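Local coordinates for protein-disulfide isomerase (Novosphingobium aromaticivorans, PDB 3GMF), which probably acts as a thiol-disulfide oxidoreductase or isomerase of the thioredoxin superfamily, forming or rearranging disulfide bonds in other proteins, at residues Glu36-Gly39 with Gln40-Gly44; His183-Ala186 with Ser187-Gln191; Pro76-Phe79 with Phe80-Thr84; Met87-Gln90 with Ala91-Gly95. All coordinates share one frame; numbering follows the deposited sequence. Where two conformers were deposited one is given.

Interaction 1. Residues Glu36-Gly39 with Gln40-Gly44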
loop_
_atom_site.group_PDB
_atom_site.type_symbol
_atom_site.label_atom_id
_atom_site.label_comp_id
_atom_site.label_asym_id
_atom_site.label_seq_id
_atom_site.Cartn_x
_atom_site.Cartn_y
_atom_site.Cartn_z
ATOM N N GLU A 36 7.069 9.741 7.780
ATOM C CA GLU A 36 6.982 10.229 9.155
ATOM C C GLU A 36 7.043 9.111 10.209
ATOM O O GLU A 36 7.572 9.314 11.301
ATOM C CB GLU A 36 5.685 11.021 9.361
ATOM C CG GLU A 36 5.645 12.422 8.725
ATOM C CD GLU A 36 6.769 13.319 9.203
ATOM O OE1 GLU A 36 6.919 13.489 10.433
ATOM O OE2 GLU A 36 7.502 13.850 8.342
ATOM N N SER A 37 6.484 7.948 9.883
ATOM C CA SER A 37 6.223 6.909 10.876
ATOM C C SER A 37 7.061 5.627 10.842
ATOM O O SER A 37 7.235 4.997 11.888
ATOM C CB SER A 37 4.761 6.484 10.789
ATOM O OG SER A 37 4.565 5.633 9.665
ATOM N N GLU A 38 7.529 5.226 9.657
ATOM C CA GLU A 38 8.163 3.911 9.475
ATOM C C GLU A 38 9.251 3.628 10.510
ATOM O O GLU A 38 9.238 2.567 11.146
ATOM C CB GLU A 38 8.708 3.741 8.042
ATOM C CG GLU A 38 9.449 2.421 7.755
ATOM C CD GLU A 38 8.543 1.193 7.718
ATOM O OE1 GLU A 38 7.308 1.342 7.589
ATOM O OE2 GLU A 38 9.076 0.064 7.822
ATOM N N GLY A 39 10.163 4.586 10.691
ATOM C CA GLY A 39 11.283 4.413 11.620
ATOM C C GLY A 39 10.836 4.237 13.060
ATOM O O GLY A 39 11.230 3.281 13.732
ATOM N N GLN A 40 9.997 5.164 13.520
ATOM C CA GLN A 40 9.560 5.216 14.919
ATOM C C GLN A 40 8.726 4.002 15.333
ATOM O O GLN A 40 8.856 3.513 16.443
ATOM C CB GLN A 40 8.827 6.534 15.208
ATOM C CG GLN A 40 9.746 7.765 15.182
ATOM C CD GLN A 40 9.078 9.046 15.687
ATOM O OE1 GLN A 40 7.854 9.129 15.800
ATOM N NE2 GLN A 40 9.894 10.053 15.990
ATOM N N LEU A 41 7.885 3.510 14.431
ATOM C CA LEU A 41 7.101 2.299 14.695
ATOM C C LEU A 41 7.995 1.067 14.796
ATOM O O LEU A 41 7.768 0.199 15.641
ATOM C CB LEU A 41 6.040 2.098 13.601
ATOM C CG LEU A 41 4.805 2.987 13.746
ATOM C CD1 LEU A 41 3.992 3.030 12.448
ATOM C CD2 LEU A 41 3.970 2.503 14.914
ATOM N N LYS A 42 9.010 1.004 13.934
ATOM C CA LYS A 42 9.964 -0.102 13.955
ATOM C C LYS A 42 10.741 -0.170 15.276
ATOM O O LYS A 42 10.706 -1.187 15.949
ATOM C CB LYS A 42 10.926 -0.028 12.766
ATOM C CG LYS A 42 10.371 -0.624 11.472
ATOM C CD LYS A 42 11.369 -0.513 10.316
ATOM C CE LYS A 42 12.453 -1.594 10.382
ATOM N NZ LYS A 42 11.904 -2.963 10.134
ATOM N N ILE A 43 11.415 0.916 15.647
ATOM C CA ILE A 43 12.276 0.901 16.837
ATOM C C ILE A 43 11.488 0.968 18.157
ATOM O O ILE A 43 11.885 0.352 19.152
ATOM C CB ILE A 43 13.399 1.978 16.772
ATOM C CG1 ILE A 43 12.824 3.387 16.578
ATOM C CG2 ILE A 43 14.404 1.630 15.670
ATOM C CD1 ILE A 43 13.857 4.516 16.654
ATOM N N GLY A 44 10.361 1.687 18.144
ATOM C CA GLY A 44 9.542 1.876 19.341
ATOM C C GLY A 44 8.644 0.703 19.698
ATOM O O GLY A 44 8.340 0.482 20.878
HETATM O O HOH W 1 9.775 7.744 11.767
#
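Leu41 N and Ile43 N bond back one turn to Ser37 O and Gly39 O, each at 3.0 Å, while Lys42 N reaches Glu38 O at 3.2 Å, and these bonds carry the helix forward until it widens into a pi-type turn at 42-44. The turn before is opened by a water: it donates to Glu36 O (2.7 Å) and accepts from Gln40 N, taking the place of the direct bond. On the inner side Leu41 lies against Ser37. With its CG anti to the carbonyl carbon (chi1 -78°), it carries CD1 to within 3.9 Å of Ser37 OG. Serine suits this buried position because its hydroxyl is small and finds a partner within the helix, Phe33 O. On the flank facing helix 76-88, in one of two Glu38 conformers, OE2 comes against the methylenes of Lys42, 3.4 Å from CD. The ammonium is turned aside, NZ 4.7 Å from OE2, and in this conformer no salt bridge forms; Glu34 OE2 lies close to Glu38 OE1. Ile43 lays CG1 over Gly39 O (3.3 Å), and the glycine adds no side chain to this solvent-facing part of the helix. All this belongs to helix 28-46, which connects the parallel strands 17-23 and 51-57 in a beta-alpha-beta unit of the thioredoxin fold; Leu41 faces Trp185 and Ile192 of the neighbouring helix 185-196.

Interaction 2. Residues His183-Ala186 with Ser187-Gln191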
loop_
_atom_site.group_PDB
_atom_site.type_symbol
_atom_site.label_atom_id
_atom_site.label_comp_id
_atom_site.label_asym_id
_atom_site.label_seq_id
_atom_site.Cartn_x
_atom_site.Cartn_y
_atom_site.Cartn_z
ATOM N N HIS A 183 -5.744 10.231 10.634
ATOM C CA HIS A 183 -5.250 10.004 9.270
ATOM C C HIS A 183 -3.820 10.475 9.009
ATOM O O HIS A 183 -3.446 10.716 7.866
ATOM C CB HIS A 183 -6.236 10.582 8.248
ATOM C CG HIS A 183 -7.640 10.117 8.470
ATOM N ND1 HIS A 183 -8.066 8.850 8.128
ATOM C CD2 HIS A 183 -8.693 10.721 9.062
ATOM C CE1 HIS A 183 -9.336 8.710 8.465
ATOM N NE2 HIS A 183 -9.740 9.830 9.039
ATOM N N ASP A 184 -3.019 10.576 10.076
ATOM C CA ASP A 184 -1.605 10.938 9.931
ATOM C C ASP A 184 -0.840 10.511 11.179
ATOM O O ASP A 184 -1.444 10.066 12.154
ATOM C CB ASP A 184 -1.429 12.447 9.632
ATOM C CG ASP A 184 -1.876 13.370 10.769
ATOM O OD1 ASP A 184 -2.205 12.935 11.893
ATOM O OD2 ASP A 184 -1.883 14.594 10.524
ATOM N N TRP A 185 0.482 10.640 11.137
ATOM C CA TRP A 185 1.313 10.185 12.255
ATOM C C TRP A 185 1.079 11.002 13.530
ATOM O O TRP A 185 1.057 10.462 14.642
ATOM C CB TRP A 185 2.778 10.189 11.825
ATOM C CG TRP A 185 3.738 9.706 12.858
ATOM C CD1 TRP A 185 4.893 10.324 13.249
ATOM C CD2 TRP A 185 3.665 8.474 13.597
ATOM N NE1 TRP A 185 5.535 9.569 14.208
ATOM C CE2 TRP A 185 4.806 8.432 14.446
ATOM C CE3 TRP A 185 2.741 7.424 13.656
ATOM C CZ2 TRP A 185 5.050 7.366 15.323
ATOM C CZ3 TRP A 185 2.974 6.365 14.538
ATOM C CH2 TRP A 185 4.129 6.345 15.360
ATOM N N ALA A 186 0.833 12.294 13.356
ATOM C CA ALA A 186 0.639 13.203 14.488
ATOM C C ALA A 186 -0.578 12.828 15.321
ATOM O O ALA A 186 -0.526 12.889 16.557
ATOM C CB ALA A 186 0.529 14.632 13.983
ATOM N N SER A 187 -1.660 12.418 14.646
ATOM C CA SER A 187 -2.856 11.918 15.328
ATOM C C SER A 187 -2.754 10.446 15.799
ATOM O O SER A 187 -3.353 10.050 16.809
ATOM C CB SER A 187 -4.113 12.145 14.474
ATOM O OG SER A 187 -4.017 11.509 13.221
ATOM N N LEU A 188 -2.030 9.635 15.043
ATOM C CA LEU A 188 -1.887 8.237 15.381
ATOM C C LEU A 188 -0.980 7.979 16.590
ATOM O O LEU A 188 -1.350 7.217 17.487
ATOM C CB LEU A 188 -1.391 7.450 14.175
ATOM C CG LEU A 188 -1.215 5.937 14.435
ATOM C CD1 LEU A 188 -2.531 5.209 14.815
ATOM C CD2 LEU A 188 -0.562 5.294 13.226
ATOM N N ARG A 189 0.201 8.589 16.584
ATOM C CA ARG A 189 1.233 8.268 17.583
ATOM C C ARG A 189 0.764 8.334 19.055
ATOM O O ARG A 189 1.045 7.385 19.804
ATOM C CB ARG A 189 2.511 9.087 17.358
ATOM C CG ARG A 189 3.608 8.788 18.378
ATOM C CD ARG A 189 4.882 9.502 18.060
ATOM N NE ARG A 189 4.812 10.903 18.429
ATOM C CZ ARG A 189 5.850 11.735 18.381
ATOM N NH1 ARG A 189 7.038 11.299 17.981
ATOM N NH2 ARG A 189 5.699 12.999 18.738
ATOM N N PRO A 190 0.029 9.400 19.462
ATOM C CA PRO A 190 -0.398 9.406 20.876
ATOM C C PRO A 190 -1.320 8.232 21.236
ATOM O O PRO A 190 -1.282 7.742 22.370
ATOM C CB PRO A 190 -1.129 10.749 21.034
ATOM C CG PRO A 190 -0.629 11.601 19.889
ATOM C CD PRO A 190 -0.432 10.622 18.766
ATOM N N GLN A 191 -2.132 7.772 20.280
ATOM C CA GLN A 191 -2.981 6.615 20.517
ATOM C C GLN A 191 -2.202 5.315 20.632
ATOM O O GLN A 191 -2.554 4.456 21.456
ATOM C CB GLN A 191 -4.089 6.523 19.457
ATOM C CG GLN A 191 -4.866 7.833 19.396
ATOM C CD GLN A 191 -5.999 7.806 18.396
ATOM O OE1 GLN A 191 -7.047 7.193 18.629
ATOM N NE2 GLN A 191 -5.802 8.509 17.277
HETATM O O HOH W 2 -5.756 13.086 10.942
#
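One face of the Trp185 indole is covered by Arg189, whose CB sits 3.6 Å from the centroid of the six-membered ring, almost straight above it, in a CH-pi contact. Against the opposite face lies Ser37, and Leu188 CD2 meets the edge near CZ3 (3.9 Å). This is the first turn of helix 185-196, the C-terminal helix of the thioredoxin fold, which packs beside helix 28-46. Tryptophan suits the seam because it offers a broad apolar plate and a polar NE1, which donates to Gln40 OE1. Arg189 keeps CG anti to its backbone N (chi1 180°), sending its methylenes along the six-membered ring until CD lies 3.5 Å from CZ2; the guanidinium plane stands 63° from the indole, no stack, and NH1 also reaches Gln40 OE1. Replacing the indole with an alanine here would probably open a gap between the two helices, leave the Arg189 methylenes without the face they lie on and cost Gln40 one of its donors. Asp184 is the N-cap. Its OD1 takes two bonds from Ser187, from N at 2.9 Å and from OG at 2.7 Å, arriving from opposite faces of the carboxylate plane. The negative group thus sits at the positive end of the helix dipole, where it is likely to be stabilised. One turn on, Pro190 has no amide hydrogen to give and the helix kinks, its ring CD resting 3.2 Å from Ala186 O. Gln191 NE2, also bonded to Thr182 OG1, donates almost straight to Ser187 O at 2.9 Å.

Interaction 3. Residues Pro76-Phe79 with Phe80-Thr84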
loop_
_atom_site.group_PDB
_atom_site.type_symbol
_atom_site.label_atom_id
_atom_site.label_comp_id
_atom_site.label_asym_id
_atom_site.label_seq_id
_atom_site.Cartn_x
_atom_site.Cartn_y
_atom_site.Cartn_z
ATOM N N PRO A 76 6.938 -12.562 0.656
ATOM C CA PRO A 76 6.679 -11.815 1.901
ATOM C C PRO A 76 7.889 -11.067 2.473
ATOM O O PRO A 76 7.755 -9.913 2.883
ATOM C CB PRO A 76 6.215 -12.904 2.869
ATOM C CG PRO A 76 5.548 -13.902 1.996
ATOM C CD PRO A 76 6.255 -13.872 0.663
ATOM N N SER A 77 9.063 -11.699 2.444
ATOM C CA SER A 77 10.293 -11.102 2.978
ATOM C C SER A 77 10.863 -9.931 2.147
ATOM O O SER A 77 11.868 -9.328 2.535
ATOM C CB SER A 77 11.359 -12.191 3.162
ATOM O OG SER A 77 11.598 -12.857 1.938
ATOM N N ARG A 78 10.224 -9.645 1.010
ATOM C CA ARG A 78 10.594 -8.521 0.157
ATOM C C ARG A 78 9.480 -7.461 0.132
ATOM O O ARG A 78 9.740 -6.292 -0.182
ATOM C CB ARG A 78 10.960 -9.010 -1.257
ATOM C CG ARG A 78 11.058 -7.931 -2.336
ATOM C CD ARG A 78 12.385 -7.942 -3.094
ATOM N NE ARG A 78 12.447 -6.882 -4.108
ATOM C CZ ARG A 78 12.691 -5.594 -3.860
ATOM N NH1 ARG A 78 12.893 -5.163 -2.618
ATOM N NH2 ARG A 78 12.726 -4.725 -4.862
ATOM N N PHE A 79 8.249 -7.859 0.482
ATOM C CA PHE A 79 7.102 -6.904 0.479
ATOM C C PHE A 79 7.428 -5.577 1.107
ATOM O O PHE A 79 7.210 -4.530 0.485
ATOM C CB PHE A 79 5.847 -7.454 1.187
ATOM C CG PHE A 79 4.730 -6.428 1.301
ATOM C CD1 PHE A 79 3.908 -6.159 0.206
ATOM C CD2 PHE A 79 4.536 -5.701 2.487
ATOM C CE1 PHE A 79 2.890 -5.193 0.292
ATOM C CE2 PHE A 79 3.514 -4.731 2.582
ATOM C CZ PHE A 79 2.705 -4.484 1.477
ATOM N N PHE A 80 7.894 -5.613 2.356
ATOM C CA PHE A 80 7.995 -4.385 3.142
ATOM C C PHE A 80 9.011 -3.401 2.600
ATOM O O PHE A 80 8.754 -2.197 2.621
ATOM C CB PHE A 80 8.182 -4.676 4.638
ATOM C CG PHE A 80 6.894 -4.959 5.345
ATOM C CD1 PHE A 80 6.086 -3.908 5.779
ATOM C CD2 PHE A 80 6.459 -6.268 5.546
ATOM C CE1 PHE A 80 4.882 -4.155 6.416
ATOM C CE2 PHE A 80 5.231 -6.524 6.190
ATOM C CZ PHE A 80 4.452 -5.462 6.617
ATOM N N THR A 81 10.142 -3.902 2.087
ATOM C CA THR A 81 11.127 -3.021 1.455
ATOM C C THR A 81 10.553 -2.366 0.200
ATOM O O THR A 81 10.728 -1.174 -0.016
ATOM C CB THR A 81 12.469 -3.720 1.126
ATOM O OG1 THR A 81 12.233 -5.046 0.634
ATOM C CG2 THR A 81 13.335 -3.783 2.367
ATOM N N LEU A 82 9.841 -3.145 -0.600
ATOM C CA LEU A 82 9.265 -2.650 -1.845
ATOM C C LEU A 82 8.089 -1.678 -1.615
ATOM O O LEU A 82 8.020 -0.616 -2.259
ATOM C CB LEU A 82 8.835 -3.831 -2.707
ATOM C CG LEU A 82 8.651 -3.549 -4.203
ATOM C CD1 LEU A 82 9.817 -2.721 -4.784
ATOM C CD2 LEU A 82 8.483 -4.865 -4.927
ATOM N N HIS A 83 7.184 -2.057 -0.723
ATOM C CA HIS A 83 6.077 -1.204 -0.278
ATOM C C HIS A 83 6.595 0.141 0.230
ATOM O O HIS A 83 6.111 1.188 -0.188
ATOM C CB HIS A 83 5.265 -1.932 0.805
ATOM C CG HIS A 83 4.222 -1.083 1.475
ATOM N ND1 HIS A 83 2.958 -0.901 0.947
ATOM C CD2 HIS A 83 4.251 -0.381 2.632
ATOM C CE1 HIS A 83 2.262 -0.111 1.748
ATOM N NE2 HIS A 83 3.021 0.207 2.785
ATOM N N THR A 84 7.606 0.116 1.104
ATOM C CA THR A 84 8.191 1.345 1.648
ATOM C C THR A 84 8.827 2.191 0.545
ATOM O O THR A 84 8.673 3.418 0.551
ATOM C CB THR A 84 9.200 1.035 2.815
ATOM O OG1 THR A 84 8.457 0.581 3.956
ATOM C CG2 THR A 84 9.997 2.262 3.211
HETATM O O HOH W 3 9.019 -7.914 3.883
HETATM O O HOH W 4 13.940 -6.954 1.409
HETATM O O HOH W 5 11.331 -6.646 2.937
#
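Phe79 and His83 both hold CG anti to the backbone N (chi1 174° and 172°), which sends the two rings the same way, side by side, from successive turns of the helix. Their planes are nearly parallel but slid apart, centroids 5.0 Å from each other, so there is little overlap; instead His83 CB lies over the phenyl face, in a CH-pi contact 3.9 Å from the Phe79 centroid. Phe80 meets the same ring differently. Phe79 turns its edge to the face of Phe80 with the planes at 90°, a T-shaped pair in which Phe79 CD2 stands 3.6 Å above the centre of the Phe80 ring. The aromatic cluster belongs to helix 76-88, which lies among the helices inserted into the thioredoxin fold, much as in DsbA-type proteins, and here presses on Val55 of strand 51-57. Phe79 also stacks on His8, and a phenyl ring suits a buried place with neighbours on several sides. Histidine adds a polar edge to the cluster: His83 ND1 is hydrogen-bonded to Tyr25 OH. Near the solvent side Arg78 O accepts from Leu82 N at 3.2 Å and, in one of two Thr81 conformers, from Thr81 OG1 at 2.9 Å. In one of its own two conformers, the Arg78 guanidinium curls back to bring NH2 within 3.5 Å of Leu82 CD1, while its bond from NH1 to Thr81 OG1 is weak and doubtful. Waters bridge the backbone here, one joining Pro76 O to Phe80 N, another linking Ser77 O (2.8 Å) with Thr81 N.

Interaction 4. Residues Met87-Gln90 with Ala91-Gly95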
loop_
_atom_site.group_PDB
_atom_site.type_symbol
_atom_site.label_atom_id
_atom_site.label_comp_id
_atom_site.label_asym_id
_atom_site.label_seq_id
_atom_site.Cartn_x
_atom_site.Cartn_y
_atom_site.Cartn_z
ATOM N N MET A 87 6.201 4.001 -1.448
ATOM C CA MET A 87 5.640 5.068 -0.623
ATOM C C MET A 87 6.628 6.212 -0.423
ATOM O O MET A 87 6.270 7.374 -0.622
ATOM C CB MET A 87 5.169 4.548 0.737
ATOM C CG MET A 87 3.873 3.770 0.697
ATOM S SD MET A 87 2.414 4.682 0.054
ATOM C CE MET A 87 1.188 3.493 0.561
ATOM N N ARG A 88 7.863 5.885 -0.024
ATOM C CA ARG A 88 8.886 6.912 0.181
ATOM C C ARG A 88 9.254 7.662 -1.094
ATOM O O ARG A 88 9.486 8.877 -1.055
ATOM C CB ARG A 88 10.156 6.319 0.821
ATOM C CG ARG A 88 9.974 6.002 2.288
ATOM C CD ARG A 88 11.328 5.659 2.923
ATOM N NE ARG A 88 11.267 5.737 4.378
ATOM C CZ ARG A 88 11.588 6.821 5.082
ATOM N NH1 ARG A 88 11.501 6.803 6.405
ATOM N NH2 ARG A 88 11.996 7.922 4.467
ATOM N N SER A 89 9.276 6.966 -2.225
ATOM C CA SER A 89 9.685 7.594 -3.481
ATOM C C SER A 89 8.499 8.018 -4.349
ATOM O O SER A 89 8.660 8.240 -5.554
ATOM C CB SER A 89 10.622 6.680 -4.276
ATOM O OG SER A 89 9.911 5.604 -4.857
ATOM N N GLN A 90 7.316 8.139 -3.737
ATOM C CA GLN A 90 6.106 8.518 -4.480
ATOM C C GLN A 90 6.281 9.740 -5.375
ATOM O O GLN A 90 5.903 9.698 -6.547
ATOM C CB GLN A 90 4.934 8.758 -3.539
ATOM C CG GLN A 90 3.590 8.911 -4.258
ATOM C CD GLN A 90 2.516 9.328 -3.305
ATOM O OE1 GLN A 90 2.449 10.489 -2.904
ATOM N NE2 GLN A 90 1.694 8.373 -2.884
ATOM N N ALA A 91 6.870 10.812 -4.840
ATOM C CA ALA A 91 7.063 12.042 -5.633
ATOM C C ALA A 91 7.893 11.813 -6.900
ATOM O O ALA A 91 7.679 12.485 -7.909
ATOM C CB ALA A 91 7.654 13.159 -4.787
ATOM N N GLN A 92 8.792 10.831 -6.860
ATOM C CA GLN A 92 9.635 10.498 -8.006
ATOM C C GLN A 92 8.897 9.768 -9.127
ATOM O O GLN A 92 9.279 9.919 -10.294
ATOM C CB GLN A 92 10.882 9.673 -7.609
ATOM C CG GLN A 92 11.458 9.877 -6.193
ATOM C CD GLN A 92 11.644 11.334 -5.783
ATOM O OE1 GLN A 92 12.228 12.138 -6.515
ATOM N NE2 GLN A 92 11.151 11.672 -4.589
ATOM N N TRP A 93 7.874 8.965 -8.802
ATOM C CA TRP A 93 7.200 8.180 -9.839
ATOM C C TRP A 93 5.790 8.648 -10.192
ATOM O O TRP A 93 5.283 8.300 -11.252
ATOM C CB TRP A 93 7.187 6.650 -9.558
ATOM C CG TRP A 93 6.445 6.231 -8.284
ATOM C CD1 TRP A 93 7.011 5.961 -7.066
ATOM C CD2 TRP A 93 5.027 6.043 -8.113
ATOM N NE1 TRP A 93 6.043 5.603 -6.153
ATOM C CE2 TRP A 93 4.816 5.670 -6.758
ATOM C CE3 TRP A 93 3.916 6.167 -8.966
ATOM C CZ2 TRP A 93 3.537 5.412 -6.236
ATOM C CZ3 TRP A 93 2.643 5.914 -8.444
ATOM C CH2 TRP A 93 2.469 5.541 -7.090
ATOM N N ILE A 94 5.173 9.447 -9.334
ATOM C CA ILE A 94 3.715 9.699 -9.520
ATOM C C ILE A 94 3.416 10.886 -10.457
ATOM O O ILE A 94 2.254 11.209 -10.731
ATOM C CB ILE A 94 2.980 9.827 -8.153
ATOM C CG1 ILE A 94 1.500 9.424 -8.270
ATOM C CG2 ILE A 94 3.142 11.221 -7.577
ATOM C CD1 ILE A 94 0.790 9.218 -6.936
ATOM N N GLY A 95 4.471 11.523 -10.975
ATOM C CA GLY A 95 4.315 12.712 -11.820
ATOM C C GLY A 95 3.281 12.607 -12.935
ATOM O O GLY A 95 2.527 13.565 -13.150
HETATM O O HOH W 6 8.462 11.042 -2.352
#
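Trp93 lays one face of its indole over Gln90 O, 3.8 Å from the ring plane, and draws NE1 to 3.4 Å from Gln90 CA. These residues form the short helix 90-93 that follows helix 76-88 in the helical part of this thioredoxin-family protein; Ser89 stands at the break between the two. With CG between the backbone N and the carbonyl carbon (chi1 62°), the indole folds back across its own turn. Gln90 and Ile94 lie side by side, CG of the glutamine 3.9 Å from Ile94 CD1, the isoleucine covering the aliphatic half of its neighbour. The tight winding shows in Gln90 O, which accepts from Trp93 N (3.1 Å) and from Ile94 N (2.9 Å). In the next shell, Trp93 NE1 donates to Phe86 O, and Phe86, Phe126 and Phe129 make edge-to-face contacts with the indole, so a large aromatic with one N-H fits this buried site. A leucine in its place would probably leave Phe86 O without its donor and open a gap among the three phenyl rings. The amide end of Gln90 suits a polar task inside the protein: NE2 gives its hydrogens to Tyr25 O and to Cys27 O, the backbone of the first cysteine of the probable CxxC motif. At the break itself a water donates to Arg88 O (2.7 Å) and accepts from Ala91 N (3.0 Å).

In the fold
Interactions 1 and 2 are joined directly, centres about 12 Å apart: the two donors to Gln40 OE1, Trp185 NE1 at 2.8 Å and Arg189 NH1 at 3.2 Å, tie helix 28-46 to the C-terminal helix. Interaction 3 touches helix 28-46 more lightly, in one Glu38 conformer, with Glu38 CD 3.8 Å from Thr84 OG1. Interactions 3 and 4 both use helix 76-88, interaction 4 passing from its end into helix 90-93; their centres are about 16 Å apart. Both bear on the probable CxxC site at the start of helix 28-46: His83 bonds Tyr25 OH, and Gln90 the backbone O of Tyr25 and of Cys27. Interaction 2 is remote from both, about 23 Å between centres.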